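Local coordinates for protein fructose-bisphosphate aldolase (Thermus caldophilus, PDB 2FJK) that belongs to the class II fructose-bisphosphate aldolases, enzymes with a TIM-barrel fold, and holds 1,3-dihydroxyacetonephosphate in a pocket that includes a helix N-terminus, at residues Y169-I174 with V206-S211; T254-A259 with K289-S294; T97-D102 with V125-E130. All coordinates share one frame; numbering follows the deposited sequence.

Interaction 1. Residues Y169-I174 with V206-S211. With 13P (1,3-dihydroxyacetonephosphate), chain E.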
loop_
_atom_site.group_PDB
_atom_site.type_symbol
_atom_site.label_atom_id
_atom_site.label_comp_id
_atom_site.label_asym_id
_atom_site.label_seq_id
_atom_site.Cartn_x
_atom_site.Cartn_y
_atom_site.Cartn_z
ATOM N N TYR A 169 1.514 13.385 25.413
ATOM C CA TYR A 169 1.525 12.344 26.445
ATOM C C TYR A 169 2.339 12.589 27.715
ATOM O O TYR A 169 1.775 12.887 28.764
ATOM C CB TYR A 169 1.957 11.011 25.818
ATOM C CG TYR A 169 1.259 10.713 24.512
ATOM C CD1 TYR A 169 -0.109 10.935 24.375
ATOM C CD2 TYR A 169 1.966 10.232 23.402
ATOM C CE1 TYR A 169 -0.756 10.699 23.181
ATOM C CE2 TYR A 169 1.318 9.987 22.187
ATOM C CZ TYR A 169 -0.045 10.227 22.090
ATOM O OH TYR A 169 -0.727 10.001 20.913
ATOM N N LEU A 170 3.654 12.440 27.614
ATOM C CA LEU A 170 4.587 12.622 28.732
ATOM C C LEU A 170 4.947 11.346 29.481
ATOM O O LEU A 170 4.144 10.790 30.222
ATOM C CB LEU A 170 4.081 13.654 29.756
ATOM C CG LEU A 170 4.986 13.735 31.001
ATOM C CD1 LEU A 170 6.373 14.201 30.582
ATOM C CD2 LEU A 170 4.403 14.673 32.050
ATOM N N ALA A 171 6.179 10.899 29.281
ATOM C CA ALA A 171 6.699 9.713 29.943
ATOM C C ALA A 171 7.324 10.212 31.252
ATOM O O ALA A 171 8.098 11.171 31.248
ATOM C CB ALA A 171 7.753 9.053 29.061
ATOM N N VAL A 172 6.985 9.579 32.368
ATOM C CA VAL A 172 7.523 10.021 33.650
ATOM C C VAL A 172 8.558 9.089 34.264
ATOM O O VAL A 172 8.562 7.883 34.015
ATOM C CB VAL A 172 6.389 10.243 34.677
ATOM C CG1 VAL A 172 5.375 11.231 34.109
ATOM C CG2 VAL A 172 5.718 8.917 35.020
ATOM N N ALA A 173 9.435 9.671 35.074
ATOM C CA ALA A 173 10.494 8.927 35.759
ATOM C C ALA A 173 10.119 8.745 37.227
ATOM O O ALA A 173 10.184 9.694 38.013
ATOM C CB ALA A 173 11.817 9.683 35.651
ATOM N N ILE A 174 9.736 7.534 37.604
ATOM C CA ILE A 174 9.337 7.290 38.983
ATOM C C ILE A 174 9.918 6.030 39.593
ATOM O O ILE A 174 9.342 5.473 40.531
ATOM C CB ILE A 174 7.815 7.213 39.102
ATOM C CG1 ILE A 174 7.279 6.070 38.226
ATOM C CG2 ILE A 174 7.212 8.544 38.699
ATOM C CD1 ILE A 174 5.772 5.904 38.288
ATOM N N VAL A 206 2.900 8.165 30.612
ATOM C CA VAL A 206 3.573 7.006 30.037
ATOM C C VAL A 206 4.658 6.406 30.919
ATOM O O VAL A 206 5.489 7.122 31.481
ATOM C CB VAL A 206 4.202 7.378 28.689
ATOM C CG1 VAL A 206 4.676 6.118 27.966
ATOM C CG2 VAL A 206 3.200 8.156 27.869
ATOM N N LEU A 207 4.659 5.080 31.010
ATOM C CA LEU A 207 5.628 4.369 31.829
ATOM C C LEU A 207 6.519 3.431 31.014
ATOM O O LEU A 207 6.056 2.416 30.505
ATOM C CB LEU A 207 4.889 3.558 32.899
ATOM C CG LEU A 207 5.721 2.904 34.000
ATOM C CD1 LEU A 207 6.427 3.990 34.802
ATOM C CD2 LEU A 207 4.814 2.077 34.900
ATOM N N HIS A 208 7.799 3.775 30.896
ATOM C CA HIS A 208 8.741 2.935 30.166
ATOM C C HIS A 208 9.495 2.029 31.121
ATOM O O HIS A 208 9.308 2.108 32.331
ATOM C CB HIS A 208 9.738 3.782 29.370
ATOM C CG HIS A 208 9.136 4.455 28.180
ATOM N ND1 HIS A 208 8.497 5.674 28.258
ATOM C CD2 HIS A 208 9.037 4.059 26.889
ATOM C CE1 HIS A 208 8.035 6.000 27.064
ATOM N NE2 HIS A 208 8.349 5.037 26.217
ATOM N N GLY A 209 10.344 1.169 30.562
ATOM C CA GLY A 209 11.123 0.246 31.366
ATOM C C GLY A 209 10.225 -0.462 32.351
ATOM O O GLY A 209 10.583 -0.644 33.518
ATOM N N ALA A 210 9.060 -0.889 31.871
ATOM C CA ALA A 210 8.089 -1.535 32.742
ATOM C C ALA A 210 7.970 -3.047 32.662
ATOM O O ALA A 210 6.996 -3.602 33.156
ATOM C CB ALA A 210 6.714 -0.895 32.536
ATOM N N SER A 211 8.942 -3.725 32.062
ATOM C CA SER A 211 8.866 -5.183 31.988
ATOM C C SER A 211 8.786 -5.798 33.393
ATOM O O SER A 211 9.267 -5.217 34.364
ATOM C CB SER A 211 10.075 -5.759 31.246
ATOM O OG SER A 211 9.851 -5.804 29.847
HETATM P P 13P E . 11.965 -2.819 29.061
HETATM O O1P 13P E . 13.490 -3.218 28.766
HETATM O O2P 13P E . 11.805 -2.791 30.636
HETATM O O3P 13P E . 11.024 -3.907 28.458
HETATM O O1 13P E . 11.680 -1.386 28.393
HETATM C C1 13P E . 10.382 -1.124 27.863
HETATM C C2 13P E . 10.357 0.358 27.580
HETATM O O2 13P E . 10.679 1.144 28.467
HETATM C C3 13P E . 9.940 0.887 26.209
HETATM O O3 13P E . 10.110 2.299 26.148
HETATM O O HOH W 1 8.335 6.362 31.683
#
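Ala171 and Val206 sit at a single backbone bridge between neighbouring strands of the TIM barrel, 171-172 and 205-207, with their CA atoms 4.1 Å apart. Two hydrogen bonds define it: Val206 N donates to Leu170 O (2.9 Å, bent to 141° at the hydrogen), and Val172 N donates to Val206 O at 3.0 Å and 155°. Val206 is thus gripped through both its N-H and its carbonyl, the pattern of a parallel bridge. Packing is tight here. Val206 CB lies on Ala171 CA, while CG2, anti to the carbonyl carbon, reaches Tyr169 CB at 3.7 Å. The tyrosine ring then leads away, and its hydroxyl probably bonds to that of Thr128.

Beyond the bridge the two chains part and the contact becomes loose. A water sits between the chains, giving its protons to the carbonyls of Val172 and Val206 and accepting from His208 N at 2.8 Å, so that it carries the link where direct bonding has ended. Further along, Ile174 and Leu207 cross at about a right angle and touch through Leu207 CD1, which lies 4.0 Å from Ile174 CD1. The His208 ring meets Ala171 at its edge, ND1 lying 3.6 Å from Ala171 CB, and its NE2 bonds weakly to Asp80. His208 already belongs to the pocket of 1,3-dihydroxyacetonephosphate; from Gly209 onward the segment leaves 169-174 and continues along it. There Ser211 grips the phosphate twice: its N makes a weak bond to O2P, and its OG donates to O3P at 2.6 Å.

Interaction 2. Residues T254-A259 with K289-S294. With 13P (1,3-dihydroxyacetonephosphate), chain E.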
loop_
_atom_site.group_PDB
_atom_site.type_symbol
_atom_site.label_atom_id
_atom_site.label_comp_id
_atom_site.label_asym_id
_atom_site.label_seq_id
_atom_site.Cartn_x
_atom_site.Cartn_y
_atom_site.Cartn_z
ATOM N N THR A 254 11.807 -6.035 27.022
ATOM C CA THR A 254 12.604 -7.124 27.586
ATOM C C THR A 254 11.822 -8.444 27.747
ATOM O O THR A 254 12.309 -9.509 27.361
ATOM C CB THR A 254 13.169 -6.735 28.980
ATOM O OG1 THR A 254 14.133 -5.684 28.837
ATOM C CG2 THR A 254 13.822 -7.934 29.649
ATOM N N ASP A 255 10.626 -8.373 28.327
ATOM C CA ASP A 255 9.821 -9.574 28.536
ATOM C C ASP A 255 9.634 -10.369 27.245
ATOM O O ASP A 255 9.734 -11.591 27.247
ATOM C CB ASP A 255 8.440 -9.228 29.123
ATOM C CG ASP A 255 8.505 -8.783 30.585
ATOM O OD1 ASP A 255 9.470 -9.137 31.293
ATOM O OD2 ASP A 255 7.569 -8.087 31.034
ATOM N N LEU A 256 9.378 -9.660 26.147
ATOM C CA LEU A 256 9.162 -10.290 24.848
ATOM C C LEU A 256 10.423 -10.924 24.297
ATOM O O LEU A 256 10.386 -12.050 23.813
ATOM C CB LEU A 256 8.635 -9.272 23.845
ATOM C CG LEU A 256 7.478 -8.396 24.318
ATOM C CD1 LEU A 256 6.966 -7.603 23.132
ATOM C CD2 LEU A 256 6.366 -9.240 24.917
ATOM N N ARG A 257 11.533 -10.193 24.357
ATOM C CA ARG A 257 12.810 -10.710 23.866
ATOM C C ARG A 257 13.161 -11.987 24.595
ATOM O O ARG A 257 13.527 -12.979 23.974
ATOM C CB ARG A 257 13.947 -9.713 24.096
ATOM C CG ARG A 257 13.842 -8.400 23.366
ATOM C CD ARG A 257 15.127 -7.596 23.608
ATOM N NE ARG A 257 14.995 -6.203 23.215
ATOM C CZ ARG A 257 16.017 -5.355 23.103
ATOM N NH1 ARG A 257 17.258 -5.765 23.357
ATOM N NH2 ARG A 257 15.799 -4.092 22.734
ATOM N N LEU A 258 13.069 -11.945 25.922
ATOM C CA LEU A 258 13.371 -13.100 26.768
ATOM C C LEU A 258 12.508 -14.300 26.425
ATOM O O LEU A 258 13.015 -15.405 26.230
ATOM C CB LEU A 258 13.158 -12.762 28.245
ATOM C CG LEU A 258 14.381 -12.695 29.156
ATOM C CD1 LEU A 258 13.895 -12.676 30.607
ATOM C CD2 LEU A 258 15.298 -13.897 28.914
ATOM N N ALA A 259 11.199 -14.092 26.364
ATOM C CA ALA A 259 10.299 -15.189 26.033
ATOM C C ALA A 259 10.673 -15.783 24.669
ATOM O O ALA A 259 10.852 -16.992 24.534
ATOM C CB ALA A 259 8.854 -14.697 26.026
ATOM N N LYS A 289 3.269 -13.899 21.978
ATOM C CA LYS A 289 1.846 -13.595 21.918
ATOM C C LYS A 289 1.215 -13.813 23.289
ATOM O O LYS A 289 0.421 -12.992 23.751
ATOM C CB LYS A 289 1.169 -14.494 20.884
ATOM C CG LYS A 289 -0.313 -14.298 20.724
ATOM C CD LYS A 289 -0.828 -15.254 19.653
ATOM C CE LYS A 289 -2.348 -15.304 19.614
ATOM N NZ LYS A 289 -2.806 -16.158 18.483
ATOM N N GLU A 290 1.577 -14.915 23.938
ATOM C CA GLU A 290 1.027 -15.219 25.255
ATOM C C GLU A 290 1.467 -14.180 26.275
ATOM O O GLU A 290 0.702 -13.814 27.170
ATOM C CB GLU A 290 1.447 -16.620 25.705
ATOM C CG GLU A 290 0.841 -17.737 24.850
ATOM C CD GLU A 290 -0.670 -17.611 24.713
ATOM O OE1 GLU A 290 -1.373 -17.629 25.744
ATOM O OE2 GLU A 290 -1.159 -17.486 23.569
ATOM N N VAL A 291 2.699 -13.700 26.136
ATOM C CA VAL A 291 3.209 -12.691 27.053
ATOM C C VAL A 291 2.393 -11.427 26.872
ATOM O O VAL A 291 1.935 -10.824 27.847
ATOM C CB VAL A 291 4.701 -12.358 26.786
ATOM C CG1 VAL A 291 5.090 -11.072 27.529
ATOM C CG2 VAL A 291 5.575 -13.514 27.242
ATOM N N VAL A 292 2.204 -11.031 25.618
ATOM C CA VAL A 292 1.445 -9.823 25.335
ATOM C C VAL A 292 0.037 -9.905 25.928
ATOM O O VAL A 292 -0.441 -8.947 26.541
ATOM C CB VAL A 292 1.336 -9.562 23.821
ATOM C CG1 VAL A 292 0.451 -8.328 23.569
ATOM C CG2 VAL A 292 2.734 -9.347 23.229
ATOM N N LYS A 293 -0.615 -11.048 25.745
ATOM C CA LYS A 293 -1.964 -11.252 26.262
ATOM C C LYS A 293 -2.025 -11.023 27.763
ATOM O O LYS A 293 -2.800 -10.187 28.226
ATOM C CB LYS A 293 -2.465 -12.661 25.910
ATOM C CG LYS A 293 -2.912 -12.790 24.461
ATOM C CD LYS A 293 -3.131 -14.232 24.039
ATOM C CE LYS A 293 -4.183 -14.932 24.885
ATOM N NZ LYS A 293 -4.258 -16.387 24.561
ATOM N N SER A 294 -1.204 -11.740 28.524
ATOM C CA SER A 294 -1.218 -11.564 29.976
ATOM C C SER A 294 -0.921 -10.102 30.325
ATOM O O SER A 294 -1.484 -9.543 31.272
ATOM C CB SER A 294 -0.215 -12.509 30.653
ATOM O OG SER A 294 1.115 -12.284 30.228
HETATM P P 13P E . 11.965 -2.819 29.061
HETATM O O1P 13P E . 13.490 -3.218 28.766
HETATM O O2P 13P E . 11.805 -2.791 30.636
HETATM O O3P 13P E . 11.024 -3.907 28.458
HETATM O O1 13P E . 11.680 -1.386 28.393
HETATM C C1 13P E . 10.382 -1.124 27.863
HETATM C C2 13P E . 10.357 0.358 27.580
HETATM O O2 13P E . 10.679 1.144 28.467
HETATM C C3 13P E . 9.940 0.887 26.209
HETATM O O3 13P E . 10.110 2.299 26.148
#
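Val291 is the bump that fits helix 277-299 to helix 254-270. Its CB points at the opposite helix and its two methyls divide the contact, CG1 toward Leu256 and Asp255, CG2 toward Ala259. CG1, anti to the backbone N (chi1 166°), presses against Leu256 CD2 at 3.4 Å, tighter than usual van der Waals contact, and brushes Asp255 CB at 4.1 Å. CG2 rests on Ala259 CB, the single methyl of that side chain, at 3.7 Å. The fit is reciprocal, since Leu256 CD2 reaches into the notch between Val291 and Val292, where it lies 4.0 Å from Val292 CG2.

Helix 254-270 follows strand 247-252 of the TIM barrel, and helix 277-299 runs back against it; the axes of 254-259 and 289-294 approach to 9.6 Å, at 149° between N-to-C directions. Leu256 also touches Phe22 and Phe29, extending the apolar packing toward strand 19-23 and helix 27-38. Beyond its CB contact, Asp255 turns its carboxylate to the backbone N-H groups of Ala212 and Val213. At the N-terminus of helix 254-270, Thr254 binds 1,3-dihydroxyacetonephosphate, with N to O3P at 2.7 Å and OG1 to O1P at 2.5 Å.

Interaction 3. Residues T97-D102 with V125-E130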
loop_
_atom_site.group_PDB
_atom_site.type_symbol
_atom_site.label_atom_id
_atom_site.label_comp_id
_atom_site.label_asym_id
_atom_site.label_seq_id
_atom_site.Cartn_x
_atom_site.Cartn_y
_atom_site.Cartn_z
ATOM N N THR A 97 2.242 7.189 13.596
ATOM C CA THR A 97 1.135 8.028 14.037
ATOM C C THR A 97 1.422 8.766 15.340
ATOM O O THR A 97 0.598 9.550 15.822
ATOM C CB THR A 97 -0.127 7.180 14.190
ATOM O OG1 THR A 97 0.099 6.166 15.173
ATOM C CG2 THR A 97 -0.467 6.527 12.862
ATOM N N SER A 98 2.599 8.508 15.899
ATOM C CA SER A 98 3.033 9.152 17.130
ATOM C C SER A 98 4.549 9.030 17.248
ATOM O O SER A 98 5.119 7.948 17.064
ATOM C CB SER A 98 2.380 8.490 18.337
ATOM O OG SER A 98 1.192 7.793 17.976
ATOM N N VAL A 99 5.202 10.148 17.541
ATOM C CA VAL A 99 6.644 10.148 17.678
ATOM C C VAL A 99 7.053 10.590 19.063
ATOM O O VAL A 99 6.263 11.168 19.817
ATOM C CB VAL A 99 7.316 11.082 16.670
ATOM C CG1 VAL A 99 7.001 10.628 15.259
ATOM C CG2 VAL A 99 6.860 12.515 16.910
HETATM N N MSE A 100 8.311 10.326 19.380
HETATM C CA MSE A 100 8.843 10.671 20.675
HETATM C C MSE A 100 10.295 11.066 20.564
HETATM O O MSE A 100 11.100 10.373 19.934
HETATM C CB MSE A 100 8.722 9.475 21.607
HETATM C CG MSE A 100 9.196 9.747 22.997
HETATM SE SE MSE A 100 9.300 8.104 23.937
HETATM C CE MSE A 100 7.652 7.282 23.340
ATOM N N ILE A 101 10.621 12.193 21.173
ATOM C CA ILE A 101 11.979 12.679 21.174
ATOM C C ILE A 101 12.441 12.567 22.621
ATOM O O ILE A 101 11.725 12.955 23.546
ATOM C CB ILE A 101 12.037 14.152 20.703
ATOM C CG1 ILE A 101 13.466 14.676 20.792
ATOM C CG2 ILE A 101 11.083 15.005 21.535
ATOM C CD1 ILE A 101 14.427 14.000 19.844
ATOM N N ASP A 102 13.622 12.002 22.822
ATOM C CA ASP A 102 14.147 11.864 24.168
ATOM C C ASP A 102 15.316 12.810 24.417
ATOM O O ASP A 102 16.434 12.581 23.957
ATOM C CB ASP A 102 14.571 10.417 24.433
ATOM C CG ASP A 102 15.201 10.237 25.806
ATOM O OD1 ASP A 102 14.816 10.964 26.750
ATOM O OD2 ASP A 102 16.073 9.354 25.943
ATOM N N VAL A 125 1.607 17.471 10.578
ATOM C CA VAL A 125 1.169 16.315 9.794
ATOM C C VAL A 125 0.239 15.351 10.553
ATOM O O VAL A 125 0.220 14.148 10.283
ATOM C CB VAL A 125 2.381 15.507 9.244
ATOM C CG1 VAL A 125 3.302 16.425 8.472
ATOM C CG2 VAL A 125 3.133 14.829 10.377
ATOM N N GLY A 126 -0.522 15.879 11.506
ATOM C CA GLY A 126 -1.462 15.048 12.248
ATOM C C GLY A 126 -0.911 13.892 13.074
ATOM O O GLY A 126 -1.599 12.896 13.299
ATOM N N VAL A 127 0.326 14.019 13.529
ATOM C CA VAL A 127 0.950 12.985 14.346
ATOM C C VAL A 127 1.086 13.482 15.785
ATOM O O VAL A 127 1.368 14.660 16.006
ATOM C CB VAL A 127 2.355 12.628 13.796
ATOM C CG1 VAL A 127 3.091 11.724 14.773
ATOM C CG2 VAL A 127 2.212 11.935 12.446
ATOM N N THR A 128 0.884 12.600 16.761
ATOM C CA THR A 128 1.020 12.994 18.162
ATOM C C THR A 128 2.458 12.853 18.664
ATOM O O THR A 128 3.286 12.160 18.067
ATOM C CB THR A 128 0.093 12.185 19.090
ATOM O OG1 THR A 128 0.307 10.785 18.886
ATOM C CG2 THR A 128 -1.364 12.543 18.823
ATOM N N VAL A 129 2.744 13.507 19.778
ATOM C CA VAL A 129 4.091 13.496 20.329
ATOM C C VAL A 129 4.169 13.155 21.803
ATOM O O VAL A 129 3.413 13.686 22.620
ATOM C CB VAL A 129 4.761 14.868 20.135
ATOM C CG1 VAL A 129 6.101 14.915 20.851
ATOM C CG2 VAL A 129 4.948 15.135 18.662
ATOM N N GLU A 130 5.084 12.252 22.134
ATOM C CA GLU A 130 5.309 11.882 23.518
ATOM C C GLU A 130 6.646 12.518 23.885
ATOM O O GLU A 130 7.554 12.590 23.055
ATOM C CB GLU A 130 5.422 10.364 23.688
ATOM C CG GLU A 130 5.542 9.956 25.150
ATOM C CD GLU A 130 5.781 8.472 25.346
ATOM O OE1 GLU A 130 5.025 7.658 24.778
ATOM O OE2 GLU A 130 6.725 8.121 26.083
#
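Strands 98-101 and 128-133, with helix 108-124 between them, form a beta-alpha-beta unit of the TIM barrel, and Val99 stands at the centre of their parallel pairing. Val99 N donates to Thr128 O and Val99 O accepts from Glu130 N, both at 2.8 Å and close to straight (160° and 165°). Thr128 N adds a longer bond of 3.2 Å to Thr97 O, which it approaches from above the carbonyl plane. CA-H groups of Ser98, Val129 and Met100 also lean on carbonyl oxygens across the gap.

The two faces of the pair differ. On the outer one, Val99 CG2 meets Val129 CG2 at 3.7 Å, while Val99 CG1 reaches Val127 CG1; helices 85-93 and 108-124 cover these valines. Gly126, at positive phi, ends helix 108-124 in a Schellman motif and turns the chain into Val127, whose CG1, anti to the backbone N (chi1 171°), lies 3.4 Å from Ser98 N.

The inner face carries Ser98, Thr128, Met100 and Glu130. The hydroxyl of Ser98 bonds to the backbone carbonyl of Thr4, and Glu130 forms a salt bridge with Lys249 through OE1. Met100 is modelled as selenomethionine; the placement of its methyl end is doubtful, but nearer the backbone its CG rests 3.3 Å from Glu130 O.

Interaction 3 adjoins interaction 1 through strand 128-133, the neighbour of strand 171-172 in a parallel sheet; their centres are 16 Å apart. Glu130 OE2 lies 3.3 Å from Ala171 CB, and the Tyr169-Thr128 pair is a second junction. Interaction 1 also meets interaction 2, where Ser211 OG is 3.1 Å from Asp255 N, a probable hydrogen bond. Both donate hydrogen bonds to the phosphate of 1,3-dihydroxyacetonephosphate, Ser211 from one and Thr254 from the other. Interaction 3 stands farther off, the Met100 side chain lying about 6 Å from the bound molecule. Interactions 2 and 3 do not touch: their nearest atoms are about 14 Å apart, and the two contacts lie on opposite sides of the chain's centre.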